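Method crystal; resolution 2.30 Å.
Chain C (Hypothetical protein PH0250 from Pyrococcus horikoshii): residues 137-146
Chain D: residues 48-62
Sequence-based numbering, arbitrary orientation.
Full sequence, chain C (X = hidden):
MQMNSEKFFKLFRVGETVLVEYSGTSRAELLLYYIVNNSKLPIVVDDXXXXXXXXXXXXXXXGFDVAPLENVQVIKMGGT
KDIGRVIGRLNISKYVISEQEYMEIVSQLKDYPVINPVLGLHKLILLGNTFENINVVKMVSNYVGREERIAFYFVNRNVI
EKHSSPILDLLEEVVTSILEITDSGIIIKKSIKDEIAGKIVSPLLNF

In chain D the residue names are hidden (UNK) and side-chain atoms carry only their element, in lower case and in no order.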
ATOM      1  N   VAL C 137     -10.301 -18.390 -13.549  1.00 21.69           N
ATOM      2  CA  VAL C 137     -11.434 -18.616 -12.655  1.00 22.53           C
ATOM      3  C   VAL C 137     -12.621 -19.182 -13.441  1.00 23.91           C
ATOM      4  O   VAL C 137     -13.330 -20.067 -12.961  1.00 22.16           O
ATOM      5  CB  VAL C 137     -11.868 -17.316 -11.947  1.00 21.87           C
ATOM      6  CG1 VAL C 137     -13.157 -17.558 -11.149  1.00 21.92           C
ATOM      7  CG2 VAL C 137     -10.754 -16.840 -11.020  1.00 21.00           C
ATOM      8  N   LYS C 138     -12.837 -18.670 -14.648  1.00 26.91           N
ATOM      9  CA  LYS C 138     -13.930 -19.154 -15.482  1.00 30.36           C
ATOM     10  C   LYS C 138     -13.703 -20.624 -15.801  1.00 31.16           C
ATOM     11  O   LYS C 138     -14.652 -21.401 -15.884  1.00 31.80           O
ATOM     12  CB  LYS C 138     -14.020 -18.347 -16.782  1.00 32.54           C
ATOM     13  CG  LYS C 138     -15.007 -18.922 -17.790  1.00 36.41           C
ATOM     14  CD  LYS C 138     -15.930 -17.857 -18.371  1.00 40.64           C
ATOM     15  CE  LYS C 138     -16.916 -17.337 -17.325  1.00 43.15           C
ATOM     16  NZ  LYS C 138     -17.881 -16.361 -17.911  1.00 44.33           N
HETATM   17  N   MSE C 139     -12.442 -20.999 -15.980  1.00 33.08           N
HETATM   18  CA  MSE C 139     -12.098 -22.386 -16.274  1.00 35.72           C
HETATM   19  C   MSE C 139     -12.597 -23.254 -15.124  1.00 33.02           C
HETATM   20  O   MSE C 139     -13.246 -24.273 -15.337  1.00 34.31           O
HETATM   21  CB  MSE C 139     -10.582 -22.544 -16.408  1.00 42.38           C
HETATM   22  CG  MSE C 139     -10.132 -23.916 -16.879  1.00 52.80           C
HETATM   23 SE   MSE C 139      -8.365 -24.220 -16.587  1.00 70.24          SE
HETATM   24  CE  MSE C 139      -7.620 -22.777 -17.377  1.00 62.78           C
ATOM     25  N   VAL C 140     -12.298 -22.832 -13.900  1.00 30.59           N
ATOM     26  CA  VAL C 140     -12.707 -23.563 -12.707  1.00 27.35           C
ATOM     27  C   VAL C 140     -14.227 -23.643 -12.563  1.00 27.18           C
ATOM     28  O   VAL C 140     -14.768 -24.703 -12.235  1.00 26.55           O
ATOM     29  CB  VAL C 140     -12.118 -22.915 -11.428  1.00 26.26           C
ATOM     30  CG1 VAL C 140     -12.564 -23.700 -10.193  1.00 24.57           C
ATOM     31  CG2 VAL C 140     -10.590 -22.871 -11.524  1.00 22.20           C
ATOM     32  N   SER C 141     -14.925 -22.538 -12.818  1.00 25.98           N
ATOM     33  CA  SER C 141     -16.377 -22.555 -12.688  1.00 27.22           C
ATOM     34  C   SER C 141     -17.069 -23.372 -13.788  1.00 27.72           C
ATOM     35  O   SER C 141     -18.179 -23.865 -13.587  1.00 27.16           O
ATOM     36  CB  SER C 141     -16.939 -21.127 -12.645  1.00 27.75           C
ATOM     37  OG  SER C 141     -16.740 -20.426 -13.859  1.00 31.04           O
ATOM     38  N   ASN C 142     -16.412 -23.537 -14.933  1.00 25.87           N
ATOM     39  CA  ASN C 142     -17.011 -24.306 -16.020  1.00 28.13           C
ATOM     40  C   ASN C 142     -17.138 -25.794 -15.724  1.00 28.55           C
ATOM     41  O   ASN C 142     -17.922 -26.485 -16.367  1.00 28.86           O
ATOM     42  CB  ASN C 142     -16.213 -24.146 -17.316  1.00 27.99           C
ATOM     43  CG  ASN C 142     -16.569 -22.882 -18.064  1.00 31.95           C
ATOM     44  OD1 ASN C 142     -17.660 -22.329 -17.891  1.00 32.18           O
ATOM     45  ND2 ASN C 142     -15.658 -22.424 -18.917  1.00 32.20           N
ATOM     46  N   TYR C 143     -16.369 -26.287 -14.759  1.00 28.21           N
ATOM     47  CA  TYR C 143     -16.404 -27.706 -14.422  1.00 28.82           C
ATOM     48  C   TYR C 143     -17.131 -28.029 -13.128  1.00 27.46           C
ATOM     49  O   TYR C 143     -17.340 -29.200 -12.805  1.00 26.90           O
ATOM     50  CB  TYR C 143     -14.978 -28.260 -14.378  1.00 30.41           C
ATOM     51  CG  TYR C 143     -14.287 -28.145 -15.714  1.00 32.50           C
ATOM     52  CD1 TYR C 143     -14.770 -28.834 -16.825  1.00 34.81           C
ATOM     53  CD2 TYR C 143     -13.182 -27.315 -15.882  1.00 33.01           C
ATOM     54  CE1 TYR C 143     -14.171 -28.699 -18.071  1.00 36.58           C
ATOM     55  CE2 TYR C 143     -12.575 -27.171 -17.123  1.00 34.49           C
ATOM     56  CZ  TYR C 143     -13.074 -27.866 -18.212  1.00 35.95           C
ATOM     57  OH  TYR C 143     -12.475 -27.736 -19.438  1.00 39.61           O
ATOM     58  N   VAL C 144     -17.510 -26.994 -12.384  1.00 27.02           N
ATOM     59  CA  VAL C 144     -18.236 -27.196 -11.138  1.00 26.37           C
ATOM     60  C   VAL C 144     -19.507 -27.980 -11.445  1.00 27.46           C
ATOM     61  O   VAL C 144     -20.265 -27.619 -12.345  1.00 26.42           O
ATOM     62  CB  VAL C 144     -18.632 -25.849 -10.477  1.00 26.49           C
ATOM     63  CG1 VAL C 144     -19.567 -26.096  -9.293  1.00 25.02           C
ATOM     64  CG2 VAL C 144     -17.392 -25.124  -9.999  1.00 22.71           C
ATOM     65  N   GLY C 145     -19.722 -29.067 -10.710  1.00 27.50           N
ATOM     66  CA  GLY C 145     -20.915 -29.865 -10.921  1.00 29.23           C
ATOM     67  C   GLY C 145     -20.795 -31.103 -11.794  1.00 30.98           C
ATOM     68  O   GLY C 145     -21.677 -31.961 -11.746  1.00 31.66           O
ATOM     69  N   ARG C 146     -19.738 -31.218 -12.595  1.00 31.38           N
ATOM     70  CA  ARG C 146     -19.608 -32.401 -13.441  1.00 32.83           C
ATOM     71  C   ARG C 146     -19.388 -33.628 -12.558  1.00 32.27           C
ATOM     72  O   ARG C 146     -18.378 -33.753 -11.858  1.00 31.76           O
ATOM     73  CB  ARG C 146     -18.485 -32.230 -14.476  1.00 33.98           C
ATOM     74  CG  ARG C 146     -17.101 -32.037 -13.925  1.00 40.21           C
ATOM     75  CD  ARG C 146     -16.067 -32.003 -15.053  1.00 43.40           C
ATOM     76  NE  ARG C 146     -16.138 -33.193 -15.899  1.00 47.14           N
ATOM     77  CZ  ARG C 146     -15.205 -33.545 -16.780  1.00 49.00           C
ATOM     78  NH1 ARG C 146     -14.119 -32.798 -16.931  1.00 50.95           N
ATOM     79  NH2 ARG C 146     -15.360 -34.640 -17.514  1.00 49.31           N
TER
ATOM     80  N   UNK D  48     -25.187 -11.153 -15.947  1.00 19.97           N
ATOM     81  CA  UNK D  48     -23.954 -10.595 -16.497  1.00 20.15           C
ATOM     82  C   UNK D  48     -22.811 -11.602 -16.554  1.00 20.31           C
ATOM     83  O   UNK D  48     -22.432 -12.178 -15.541  1.00 20.70           O
ATOM     84  c   UNK D  48     -22.150  -8.871 -16.208  1.00 18.66           C
ATOM     85  c   UNK D  48     -24.183  -7.105 -14.747  1.00 16.77           C
ATOM     86  c   UNK D  48     -24.522  -8.278 -15.672  1.00 20.75           C
ATOM     87  c   UNK D  48     -23.468  -9.382 -15.664  1.00 20.24           C
ATOM     88  N   UNK D  49     -22.268 -11.796 -17.753  1.00 20.75           N
ATOM     89  CA  UNK D  49     -21.154 -12.705 -17.982  1.00 19.09           C
ATOM     90  C   UNK D  49     -21.317 -14.092 -17.376  1.00 19.02           C
ATOM     91  O   UNK D  49     -20.437 -14.586 -16.671  1.00 19.29           O
ATOM     92  c   UNK D  49     -18.402 -10.005 -17.597  1.00 14.93           C
ATOM     93  c   UNK D  49     -19.454 -10.831 -18.334  1.00 17.82           C
ATOM     94  c   UNK D  49     -18.942 -11.289 -19.703  1.00 12.93           C
ATOM     95  c   UNK D  49     -19.853 -12.057 -17.501  1.00 18.17           C
ATOM     96  N   UNK D  50     -22.455 -14.712 -17.672  1.00 20.14           N
ATOM     97  CA  UNK D  50     -22.783 -16.057 -17.213  1.00 20.88           C
ATOM     98  C   UNK D  50     -22.682 -16.303 -15.717  1.00 21.47           C
ATOM     99  O   UNK D  50     -22.328 -17.401 -15.286  1.00 23.91           O
ATOM    100  c   UNK D  50     -22.177 -17.092 -19.437  1.00 23.78           C
ATOM    101  o   UNK D  50     -21.219 -17.326 -20.204  1.00 25.93           O
ATOM    102  o   UNK D  50     -23.342 -16.877 -19.837  1.00 23.97           O
ATOM    103  c   UNK D  50     -21.920 -17.081 -17.949  1.00 22.22           C
ATOM    104  N   UNK D  51     -23.004 -15.290 -14.923  1.00 20.17           N
ATOM    105  CA  UNK D  51     -22.955 -15.430 -13.475  1.00 18.85           C
ATOM    106  C   UNK D  51     -24.159 -16.223 -12.968  1.00 17.62           C
ATOM    107  O   UNK D  51     -24.078 -16.903 -11.945  1.00 18.18           O
ATOM    108  c   UNK D  51     -22.908 -14.045 -12.809  1.00 18.61           C
ATOM    109  c   UNK D  51     -22.856 -14.170 -11.283  1.00 18.18           C
ATOM    110  o   UNK D  51     -21.738 -13.353 -13.268  1.00 19.02           O
ATOM    111  N   UNK D  52     -25.273 -16.146 -13.692  1.00 18.25           N
ATOM    112  CA  UNK D  52     -26.482 -16.868 -13.305  1.00 16.94           C
ATOM    113  C   UNK D  52     -26.239 -18.377 -13.383  1.00 16.52           C
ATOM    114  O   UNK D  52     -26.751 -19.145 -12.577  1.00 17.12           O
ATOM    115  c   UNK D  52     -27.648 -16.469 -14.211  1.00 16.68           C
ATOM    116  o   UNK D  52     -32.800 -18.081 -12.374  1.00 20.77           O
ATOM    117  c   UNK D  52     -30.022 -17.272 -14.624  1.00 20.86           C
ATOM    118  c   UNK D  52     -29.010 -16.936 -13.722  1.00 19.98           C
ATOM    119  c   UNK D  52     -31.550 -17.723 -12.819  1.00 22.04           C
ATOM    120  c   UNK D  52     -31.292 -17.665 -14.178  1.00 21.78           C
ATOM    121  c   UNK D  52     -30.559 -17.398 -11.902  1.00 21.01           C
ATOM    122  c   UNK D  52     -29.299 -17.006 -12.358  1.00 18.24           C
ATOM    123  N   UNK D  53     -25.446 -18.791 -14.360  1.00 17.27           N
ATOM    124  CA  UNK D  53     -25.119 -20.196 -14.542  1.00 16.18           C
ATOM    125  C   UNK D  53     -24.277 -20.711 -13.364  1.00 15.32           C
ATOM    126  O   UNK D  53     -24.395 -21.873 -12.965  1.00 14.01           O
ATOM    127  c   UNK D  53     -24.347 -20.374 -15.850  1.00 17.14           C
ATOM    128  c   UNK D  53     -24.378 -22.820 -16.509  1.00 20.78           C
ATOM    129  c   UNK D  53     -23.762 -24.067 -16.650  1.00 20.43           C
ATOM    130  c   UNK D  53     -23.677 -21.722 -16.014  1.00 19.73           C
ATOM    131  o   UNK D  53     -21.828 -25.459 -16.396  1.00 25.20           O
ATOM    132  c   UNK D  53     -21.709 -23.148 -15.793  1.00 20.60           C
ATOM    133  c   UNK D  53     -22.429 -24.222 -16.287  1.00 21.49           C
ATOM    134  c   UNK D  53     -22.333 -21.903 -15.660  1.00 21.42           C
ATOM    135  N   UNK D  54     -23.422 -19.847 -12.818  1.00 16.16           N
ATOM    136  CA  UNK D  54     -22.558 -20.230 -11.697  1.00 17.30           C
ATOM    137  C   UNK D  54     -23.394 -20.472 -10.446  1.00 17.63           C
ATOM    138  O   UNK D  54     -23.185 -21.457  -9.736  1.00 18.39           O
ATOM    139  c   UNK D  54     -21.501 -19.146 -11.446  1.00 20.04           C
ATOM    140  o   UNK D  54     -19.844 -16.759 -11.736  1.00 27.04           O
ATOM    141  o   UNK D  54     -18.548 -17.913 -13.083  1.00 31.87           O
ATOM    142  c   UNK D  54     -20.747 -18.749 -12.719  1.00 23.65           C
ATOM    143  c   UNK D  54     -19.635 -17.736 -12.489  1.00 26.31           C
ATOM    144  N   UNK D  55     -24.350 -19.581 -10.192  1.00 16.41           N
ATOM    145  CA  UNK D  55     -25.248 -19.697  -9.041  1.00 16.98           C
ATOM    146  C   UNK D  55     -26.089 -20.966  -9.194  1.00 18.28           C
ATOM    147  O   UNK D  55     -26.208 -21.778  -8.267  1.00 16.45           O
ATOM    148  c   UNK D  55     -24.615 -15.059  -6.894  1.00 16.09           C
ATOM    149  c   UNK D  55     -26.322 -16.740  -7.170  1.00 16.56           C
ATOM    150  c   UNK D  55     -24.409 -16.734  -8.618  1.00 17.65           C
ATOM    151  c   UNK D  55     -25.826 -15.622  -6.498  1.00 15.97           C
ATOM    152  c   UNK D  55     -26.189 -18.486  -8.974  1.00 15.09           C
ATOM    153  c   UNK D  55     -23.906 -15.615  -7.955  1.00 13.90           C
ATOM    154  c   UNK D  55     -25.623 -17.306  -8.235  1.00 15.77           C
ATOM    155  N   UNK D  56     -26.668 -21.115 -10.381  1.00 17.24           N
ATOM    156  CA  UNK D  56     -27.505 -22.259 -10.720  1.00 17.52           C
ATOM    157  C   UNK D  56     -26.745 -23.570 -10.498  1.00 16.33           C
ATOM    158  O   UNK D  56     -27.253 -24.507  -9.886  1.00 16.12           O
ATOM    159  c   UNK D  56     -29.938 -23.632 -12.578  1.00 21.30           C
ATOM    160  o   UNK D  56     -30.353 -26.748 -14.461  1.00 25.00           O
ATOM    161  c   UNK D  56     -30.538 -24.756 -13.139  1.00 23.55           C
ATOM    162  c   UNK D  56     -27.937 -22.131 -12.187  1.00 18.77           C
ATOM    163  c   UNK D  56     -27.844 -24.245 -13.562  1.00 21.83           C
ATOM    164  c   UNK D  56     -28.432 -25.373 -14.125  1.00 24.71           C
ATOM    165  c   UNK D  56     -29.779 -25.624 -13.910  1.00 23.94           C
ATOM    166  c   UNK D  56     -28.586 -23.359 -12.783  1.00 21.31           C
ATOM    167  N   UNK D  57     -25.518 -23.616 -10.997  1.00 16.07           N
ATOM    168  CA  UNK D  57     -24.669 -24.795 -10.883  1.00 18.64           C
ATOM    169  C   UNK D  57     -24.331 -25.156  -9.431  1.00 18.49           C
ATOM    170  O   UNK D  57     -24.321 -26.333  -9.065  1.00 18.48           O
ATOM    171  c   UNK D  57     -22.336 -25.638 -11.351  1.00 21.73           C
ATOM    172  c   UNK D  57     -23.356 -24.589 -11.693  1.00 19.86           C
ATOM    173  o   UNK D  57     -23.649 -24.668 -13.096  1.00 26.14           O
ATOM    174  N   UNK D  58     -24.055 -24.153  -8.603  1.00 17.57           N
ATOM    175  CA  UNK D  58     -23.730 -24.435  -7.212  1.00 18.45           C
ATOM    176  C   UNK D  58     -24.955 -24.929  -6.463  1.00 19.02           C
ATOM    177  O   UNK D  58     -24.844 -25.797  -5.605  1.00 19.64           O
ATOM    178  n   UNK D  58     -21.682 -20.619  -5.938  1.00 14.90           N
ATOM    179  n   UNK D  58     -21.087 -19.689  -7.968  1.00 17.11           N
ATOM    180  c   UNK D  58     -20.997 -21.886  -6.174  1.00 11.89           C
ATOM    181  c   UNK D  58     -23.130 -23.204  -6.531  1.00 16.21           C
ATOM    182  c   UNK D  58     -21.761 -22.805  -7.107  1.00 15.89           C
ATOM    183  c   UNK D  58     -21.708 -19.602  -6.796  1.00 16.27           C
ATOM    184  n   UNK D  58     -22.348 -18.486  -6.472  1.00 15.98           N
ATOM    185  N   UNK D  59     -26.126 -24.393  -6.798  1.00 18.70           N
ATOM    186  CA  UNK D  59     -27.366 -24.816  -6.152  1.00 18.57           C
ATOM    187  C   UNK D  59     -27.741 -26.245  -6.562  1.00 19.57           C
ATOM    188  O   UNK D  59     -28.161 -27.051  -5.733  1.00 20.58           O
ATOM    189  c   UNK D  59     -28.678 -22.591  -4.369  1.00  9.24           C
ATOM    190  c   UNK D  59     -28.333 -22.482  -5.857  1.00 15.05           C
ATOM    191  c   UNK D  59     -28.499 -23.850  -6.509  1.00 16.28           C
ATOM    192  c   UNK D  59     -29.188 -21.454  -6.563  1.00 12.96           C
ATOM    193  N   UNK D  60     -27.573 -26.556  -7.841  1.00 20.40           N
ATOM    194  CA  UNK D  60     -27.891 -27.883  -8.353  1.00 21.18           C
ATOM    195  C   UNK D  60     -27.043 -28.933  -7.637  1.00 21.28           C
ATOM    196  O   UNK D  60     -27.553 -29.957  -7.187  1.00 20.31           O
ATOM    197  n   UNK D  60     -28.197 -31.431 -12.449  1.00 38.83           N
ATOM    198  c   UNK D  60     -27.624 -27.931  -9.856  1.00 22.59           C
ATOM    199  c   UNK D  60     -28.072 -28.985 -12.075  1.00 30.80           C
ATOM    200  c   UNK D  60     -28.771 -30.112 -12.819  1.00 34.02           C
ATOM    201  c   UNK D  60     -28.195 -29.150 -10.566  1.00 26.80           C
ATOM    202  N   UNK D  61     -25.744 -28.677  -7.532  1.00 21.49           N
ATOM    203  CA  UNK D  61     -24.866 -29.625  -6.859  1.00 22.69           C
ATOM    204  C   UNK D  61     -25.253 -29.766  -5.386  1.00 22.69           C
ATOM    205  O   UNK D  61     -25.086 -30.812  -4.773  1.00 23.20           O
ATOM    206  c   UNK D  61     -23.401 -29.160  -6.981  1.00 23.54           C
ATOM    207  c   UNK D  61     -22.487 -30.108  -6.209  1.00 26.83           C
ATOM    208  c   UNK D  61     -22.981 -29.161  -8.443  1.00 24.48           C
ATOM    209  N   UNK D  62     -25.771 -28.656  -4.822  1.00 23.21           N
ATOM    210  CA  UNK D  62     -26.178 -28.679  -3.423  1.00 23.43           C
ATOM    211  C   UNK D  62     -27.505 -29.425  -3.211  1.00 24.57           C
ATOM    212  O   UNK D  62     -28.020 -29.537  -2.108  1.00 22.92           O
ATOM    213  c   UNK D  62     -26.314 -27.238  -2.927  1.00 19.58           C
TER
HETATM  214  O   HOH W   1     -20.071 -25.947 -14.362  1.00 33.09           O

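Position 48 of chain D carries four carbons, forked at the first with one arm two carbons long, and lies beyond the reach of chain C: it is I48(D). Four carbons at position 49 fork at the second instead, which makes it L49(D); its backbone O accepts a weak hydrogen bond from K138(C) NZ at 3.3 Å. Position 50 has two carbons, the second bearing two oxygens, and its CB points toward chain C, 4.1 Å from K138(C) NZ. This is D50(D). Its OD2 lies 4.2 Å from K138(C) NZ, so the opposite charges are near each other but too far apart for a salt bridge.

At position 51 one carbon carries an oxygen and a carbon, the pattern of threonine; T51(D) turns away from chain C, and its OG1 donates to I48(D) O at 2.7 Å. Position 52, a carbon followed by a six-carbon ring with an oxygen, is out of reach and is Y52(D). Position 53 has the same atoms, its CA-to-CB bond points toward chain C, and S141(C) O lies at the edge of its ring. This is Y53(D), with CE2 4.2 Å from S141(C) O and OH 4.0 Å from N142(C) O.

Three carbons, the third bearing two oxygens, mark position 54 as glutamate. CA-to-CB of E54(D) runs sideways, yet the chain end approaches S141(C), with OE2 3.2 Å from S141(C) OG. That hydroxyl also lies 3.1 Å from K138(C) O, and which acceptor takes its proton is not settled.

Position 55 is a six-carbon ring on one carbon without oxygen, F55(D), and position 56 adds the oxygen, Y56(D); neither touches chain C. Position 57 has one carbon bearing an oxygen and a carbon, and packs against V144(C). In T57(D), OG1 donates to Y53(D) O at 2.9 Å, while CG2 lies 3.5 Å from V144(C) CG1 and 3.0 Å from V144(C) O.

Position 58 has three carbons, a nitrogen and then a carbon with two more nitrogens, its CA-to-CB bond running sideways to chain C: R58(D). Position 59, four carbons forked at the second, is L59(D), and position 60, four carbons in a row ending in nitrogen, is K60(D); both are out of reach. Position 61 has one carbon bearing two others and faces G145(C): V61(D), whose CG2 is 3.3 Å from G145(C) CA. A single carbon at position 62 identifies A62(D), beyond the contact.

The two helices cross at 42°, and chain C meets its partner through the last turns of its helix and the turn that follows. Polar contacts gather around K138(C) and S141(C), whereas V144(C) and G145(C) pack against T57(D) and V61(D). Glycine suits this turn: an ideal CB would sit 3.2 Å from V61(D) CG2, and the backbone angles would jam it against the preceding carbonyl. Water 1 joins the two chains: it lies 2.9 Å from S141(C) O and 2.6 Å from V144(C) O, and hydrogen-bonds Y53(D) OH at 2.7 Å.

Chain D, residues 48-62: ILDTYYEFYTRLKVA
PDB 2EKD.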